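Local coordinates for alanine racemase 1 (Caldanaerobacter subterraneus subsp. tengcongensis MB4, PDB 4Y2W), which belongs to the alanine racemase family, pairing an N-terminal TIM-barrel domain with a strand-rich C-terminal domain in each of two chains, at residues I18-R23 and F54-V60; G45-Y50 and P371-F375. The protein carries 1 engineered substitution. All coordinates share one frame; numbering follows the deposited sequence.

Contact 1. Residues I18-R23 and F54-V60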
# COMPACT_ATOMS: atom_id res chain seq x y z
N ILE A 18 3.15 -11.69 18.86
CA ILE A 18 1.95 -12.19 18.18
C ILE A 18 1.51 -13.52 18.79
O ILE A 18 0.32 -13.73 19.04
CB ILE A 18 2.20 -12.37 16.66
CG1 ILE A 18 2.49 -11.01 16.01
CG2 ILE A 18 1.00 -13.02 15.98
CD1 ILE A 18 3.15 -11.11 14.65
N THR A 19 2.46 -14.41 19.05
CA THR A 19 2.17 -15.69 19.70
C THR A 19 1.64 -15.47 21.11
O THR A 19 0.76 -16.19 21.57
CB THR A 19 3.40 -16.62 19.76
OG1 THR A 19 4.48 -15.95 20.42
CG2 THR A 19 3.84 -17.04 18.37
N HIS A 20 2.18 -14.46 21.80
CA HIS A 20 1.68 -14.09 23.12
C HIS A 20 0.23 -13.63 23.07
O HIS A 20 -0.60 -14.10 23.85
CB HIS A 20 2.53 -12.98 23.74
CG HIS A 20 1.94 -12.39 24.98
ND1 HIS A 20 2.31 -12.79 26.24
CD2 HIS A 20 0.98 -11.45 25.14
CE1 HIS A 20 1.62 -12.10 27.14
NE2 HIS A 20 0.80 -11.29 26.49
N ASN A 21 -0.07 -12.70 22.17
CA ASN A 21 -1.44 -12.20 22.00
C ASN A 21 -2.40 -13.32 21.60
O ASN A 21 -3.57 -13.31 22.00
CB ASN A 21 -1.50 -11.09 20.94
CG ASN A 21 -0.77 -9.83 21.37
OD1 ASN A 21 -0.46 -9.64 22.54
ND2 ASN A 21 -0.51 -8.95 20.41
N PHE A 22 -1.90 -14.27 20.82
CA PHE A 22 -2.65 -15.48 20.49
C PHE A 22 -2.98 -16.28 21.75
O PHE A 22 -4.13 -16.68 21.95
CB PHE A 22 -1.85 -16.33 19.49
CG PHE A 22 -2.38 -17.73 19.31
CD1 PHE A 22 -3.52 -17.96 18.55
CD2 PHE A 22 -1.74 -18.81 19.89
CE1 PHE A 22 -4.01 -19.25 18.37
CE2 PHE A 22 -2.22 -20.10 19.72
CZ PHE A 22 -3.36 -20.32 18.96
N ARG A 23 -1.98 -16.48 22.60
CA ARG A 23 -2.18 -17.18 23.88
C ARG A 23 -3.14 -16.45 24.83
O ARG A 23 -3.79 -17.09 25.66
CB ARG A 23 -0.84 -17.45 24.58
CG ARG A 23 -0.02 -18.55 23.92
CD ARG A 23 1.12 -19.04 24.82
NE ARG A 23 2.05 -17.98 25.18
CZ ARG A 23 3.00 -17.49 24.38
NH1 ARG A 23 3.16 -17.95 23.14
NH2 ARG A 23 3.79 -16.52 24.82
N PHE A 54 4.78 -19.11 12.32
CA PHE A 54 4.94 -19.09 13.78
C PHE A 54 3.65 -19.36 14.56
O PHE A 54 3.70 -19.88 15.68
CB PHE A 54 5.61 -17.79 14.23
CG PHE A 54 7.11 -17.87 14.23
CD1 PHE A 54 7.82 -17.88 13.03
CD2 PHE A 54 7.82 -17.98 15.42
CE1 PHE A 54 9.20 -17.98 13.03
CE2 PHE A 54 9.20 -18.08 15.42
CZ PHE A 54 9.89 -18.08 14.22
N LEU A 55 2.49 -19.03 13.98
CA LEU A 55 1.21 -19.39 14.58
C LEU A 55 0.91 -20.89 14.39
O LEU A 55 0.26 -21.51 15.24
CB LEU A 55 0.07 -18.54 14.02
CG LEU A 55 0.08 -17.06 14.44
CD1 LEU A 55 -1.01 -16.30 13.70
CD2 LEU A 55 -0.09 -16.90 15.94
N GLU A 56 1.40 -21.46 13.29
CA GLU A 56 1.30 -22.91 13.07
C GLU A 56 2.10 -23.70 14.11
O GLU A 56 1.65 -24.74 14.58
CB GLU A 56 1.76 -23.27 11.66
CG GLU A 56 1.61 -24.75 11.32
CD GLU A 56 1.97 -25.06 9.87
OE1 GLU A 56 3.03 -24.59 9.41
OE2 GLU A 56 1.19 -25.78 9.21
N LYS A 57 3.29 -23.20 14.47
CA LYS A 57 4.09 -23.80 15.56
C LYS A 57 3.33 -23.71 16.88
O LYS A 57 3.38 -24.64 17.70
CB LYS A 57 5.44 -23.09 15.72
CG LYS A 57 6.43 -23.24 14.58
CD LYS A 57 7.67 -22.39 14.83
CE LYS A 57 8.54 -22.19 13.60
NZ LYS A 57 9.55 -23.27 13.41
N GLU A 58 2.63 -22.60 17.09
CA GLU A 58 1.91 -22.34 18.34
C GLU A 58 0.64 -23.20 18.49
O GLU A 58 0.06 -23.25 19.57
CB GLU A 58 1.55 -20.85 18.45
CG GLU A 58 1.46 -20.33 19.87
CD GLU A 58 2.80 -20.34 20.60
OE1 GLU A 58 2.79 -20.52 21.84
OE2 GLU A 58 3.85 -20.17 19.95
N GLY A 59 0.21 -23.84 17.40
CA GLY A 59 -0.87 -24.82 17.45
C GLY A 59 -2.24 -24.26 17.12
O GLY A 59 -3.25 -24.71 17.67
N VAL A 60 -2.29 -23.29 16.22
CA VAL A 60 -3.56 -22.68 15.80
C VAL A 60 -4.41 -23.69 15.03
O VAL A 60 -3.88 -24.55 14.33
CB VAL A 60 -3.31 -21.41 14.95
CG1 VAL A 60 -2.77 -21.76 13.57
CG2 VAL A 60 -4.58 -20.57 14.86
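F22 and L55 meet in the apolar heart of this pair of helices, an instance of how neighbouring helices outside a barrel grade from oil to charge across one interface. CD2 of L55 lies 4.0 Å from CB of F22 and packs as well against CG2 of I18; the side chains of L55 and I18 cross at about a right angle. With CG anti to the backbone N (chi1 167°), the phenyl of F22 reaches across to the end of helix 48-58. There its CE1 lies 3.8 Å from CG2 of V60, while CD2 of the same ring meets the E58 methylene CG at 3.5 Å. I35 and A37 of barrel strand 34-38 also touch this cluster.

The polar part is a single salt bridge: R23 NH1 donates to E58 OE1 over 2.9 Å, at a bent N-H...O angle of 137°. The nitrogen comes in from well above the carboxylate plane. T19 adds a methyl, CG2, beside OE2 of E58, but its hydroxyl turns back to D16 O.

At G59 a Schellman motif ends helix 48-58 and brings V60 against the CE1 corner of the F22 ring. E58 is thus amphipathic in use: its methylenes extend the hydrophobic patch and its carboxylate faces R23 at the more exposed margin, so burial probably supplies most of the adhesion and the ion pair closes the outer edge.

Contact 2. Residues G45-Y50 and P371-F375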
# COMPACT_ATOMS: atom_id res chain seq x y z
N GLY A 45 -0.35 -6.47 7.21
CA GLY A 45 0.93 -5.82 6.93
C GLY A 45 2.16 -6.36 7.64
O GLY A 45 3.23 -5.76 7.53
N HIS A 46 2.02 -7.47 8.35
CA HIS A 46 3.15 -8.07 9.09
C HIS A 46 3.90 -9.13 8.27
O HIS A 46 5.01 -9.53 8.64
CB HIS A 46 2.66 -8.70 10.40
CG HIS A 46 2.19 -7.71 11.42
ND1 HIS A 46 1.07 -6.93 11.24
CD2 HIS A 46 2.68 -7.39 12.64
CE1 HIS A 46 0.89 -6.17 12.31
NE2 HIS A 46 1.86 -6.43 13.17
N GLY A 47 3.30 -9.58 7.16
CA GLY A 47 3.86 -10.67 6.36
C GLY A 47 3.25 -12.01 6.75
O GLY A 47 3.53 -12.53 7.83
N ALA A 48 2.41 -12.55 5.88
CA ALA A 48 1.67 -13.78 6.17
C ALA A 48 2.58 -14.99 6.34
O ALA A 48 2.39 -15.77 7.27
CB ALA A 48 0.64 -14.05 5.08
N SER A 49 3.56 -15.13 5.45
CA SER A 49 4.48 -16.27 5.50
C SER A 49 4.99 -16.52 6.91
O SER A 49 4.76 -17.58 7.48
CB SER A 49 5.67 -16.05 4.56
OG SER A 49 5.25 -16.12 3.21
N TYR A 50 5.68 -15.53 7.48
CA TYR A 50 6.30 -15.68 8.79
C TYR A 50 5.27 -15.78 9.92
O TYR A 50 5.41 -16.61 10.82
CB TYR A 50 7.30 -14.55 9.06
CG TYR A 50 8.71 -14.86 8.58
CD1 TYR A 50 9.11 -14.57 7.28
CD2 TYR A 50 9.64 -15.46 9.43
CE1 TYR A 50 10.39 -14.86 6.84
CE2 TYR A 50 10.92 -15.75 9.01
CZ TYR A 50 11.29 -15.45 7.71
OH TYR A 50 12.57 -15.74 7.28
N PRO A 371 10.46 -3.12 3.77
CA PRO A 371 10.79 -4.50 4.11
C PRO A 371 10.33 -4.85 5.52
O PRO A 371 10.25 -3.97 6.38
CB PRO A 371 12.31 -4.52 4.02
CG PRO A 371 12.71 -3.12 4.33
CD PRO A 371 11.66 -2.27 3.69
N ARG A 372 10.04 -6.13 5.74
CA ARG A 372 9.66 -6.64 7.06
C ARG A 372 10.82 -7.41 7.66
O ARG A 372 11.32 -8.36 7.05
CB ARG A 372 8.43 -7.55 6.96
CG ARG A 372 7.10 -6.82 7.01
CD ARG A 372 6.86 -5.97 5.77
NE ARG A 372 5.46 -5.54 5.70
CZ ARG A 372 4.96 -4.77 4.74
NH1 ARG A 372 5.72 -4.31 3.76
NH2 ARG A 372 3.67 -4.44 4.77
N VAL A 373 11.25 -6.98 8.84
CA VAL A 373 12.30 -7.66 9.60
C VAL A 373 11.63 -8.39 10.76
O VAL A 373 10.73 -7.84 11.39
CB VAL A 373 13.34 -6.65 10.12
CG1 VAL A 373 14.47 -7.36 10.86
CG2 VAL A 373 13.90 -5.82 8.98
N TYR A 374 12.09 -9.61 11.04
CA TYR A 374 11.41 -10.49 12.00
C TYR A 374 12.24 -10.81 13.23
O TYR A 374 13.43 -11.13 13.13
CB TYR A 374 10.99 -11.78 11.29
CG TYR A 374 9.91 -11.54 10.26
CD1 TYR A 374 8.57 -11.45 10.64
CD2 TYR A 374 10.23 -11.36 8.92
CE1 TYR A 374 7.58 -11.21 9.70
CE2 TYR A 374 9.24 -11.12 7.98
CZ TYR A 374 7.92 -11.04 8.38
OH TYR A 374 6.94 -10.80 7.44
N PHE A 375 11.59 -10.73 14.40
CA PHE A 375 12.24 -10.93 15.69
C PHE A 375 11.54 -12.00 16.53
O PHE A 375 10.32 -12.16 16.46
CB PHE A 375 12.26 -9.62 16.48
CG PHE A 375 13.23 -8.61 15.94
CD1 PHE A 375 12.85 -7.74 14.93
CD2 PHE A 375 14.52 -8.52 16.45
CE1 PHE A 375 13.74 -6.80 14.43
CE2 PHE A 375 15.42 -7.59 15.96
CZ PHE A 375 15.03 -6.73 14.95
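Y50 and Y374 form an offset stack, their centroids 4.2 Å apart and their planes inclined by 15°. The overlap is displaced: CD2 of Y374 lies over one face of the Y50 ring, near its rim, while the Y50 CB sits over a face of Y374, 3.6 Å from its centroid, in a CH-pi contact. At the edge of the Y374 ring is H46 O, and the second flat group, the guanidinium of R372, has G45 O near its plane.

Both groups are held by hydrogen bonds. Y374 OH donates to H46 O over 2.6 Å, in the carbonyl plane and on a lone pair, which fixes the tyrosine at its far end while the stack holds its face. G47, with no side chain, passes its CA beside this hydroxyl. R372 grips G45 O side-on with two nitrogens, NE at 2.9 Å and NH2 at 3.1 Å from that oxygen, both from the same face of the carbonyl plane. A bend at chi2 (68°), followed by an extended run, brings the guanidinium there. The N-H groups of this buried cation are met by four backbone carbonyls, those of G45, I366, S367 and V370.

The turn joining helices 40-45 and 48-58, on the barrel side, is thereby clasped to strand 372-376 of the large mixed sheet. In this racemase fold that is the junction of the TIM barrel with the C-terminal domain, and G45 directly follows Y44, which with K40 lines an alanine pocket.

Followed from the N terminus, strand 10-14 leads into helix 15-28, which supplies the first half of contact 1. The chain then runs through barrel strand 34-38 to the turn of contact 2, and helix 48-58 returns it to contact 1, closing a short loop of 30 intervening residues. Contact 2 closes only after the rest of the barrel and most of the C-terminal domain, 320 residues later. The two loops therefore cross. Helix 48-58 serves both, and the contacts touch where I18 CD1 lies 4.3 Å from H46 CD2. Strand 372-376 also pairs in parallel with strand 10-14, so the strand leading into helix 15-28 and the late strand of contact 2 share one sheet, held against the start of helix 48-58.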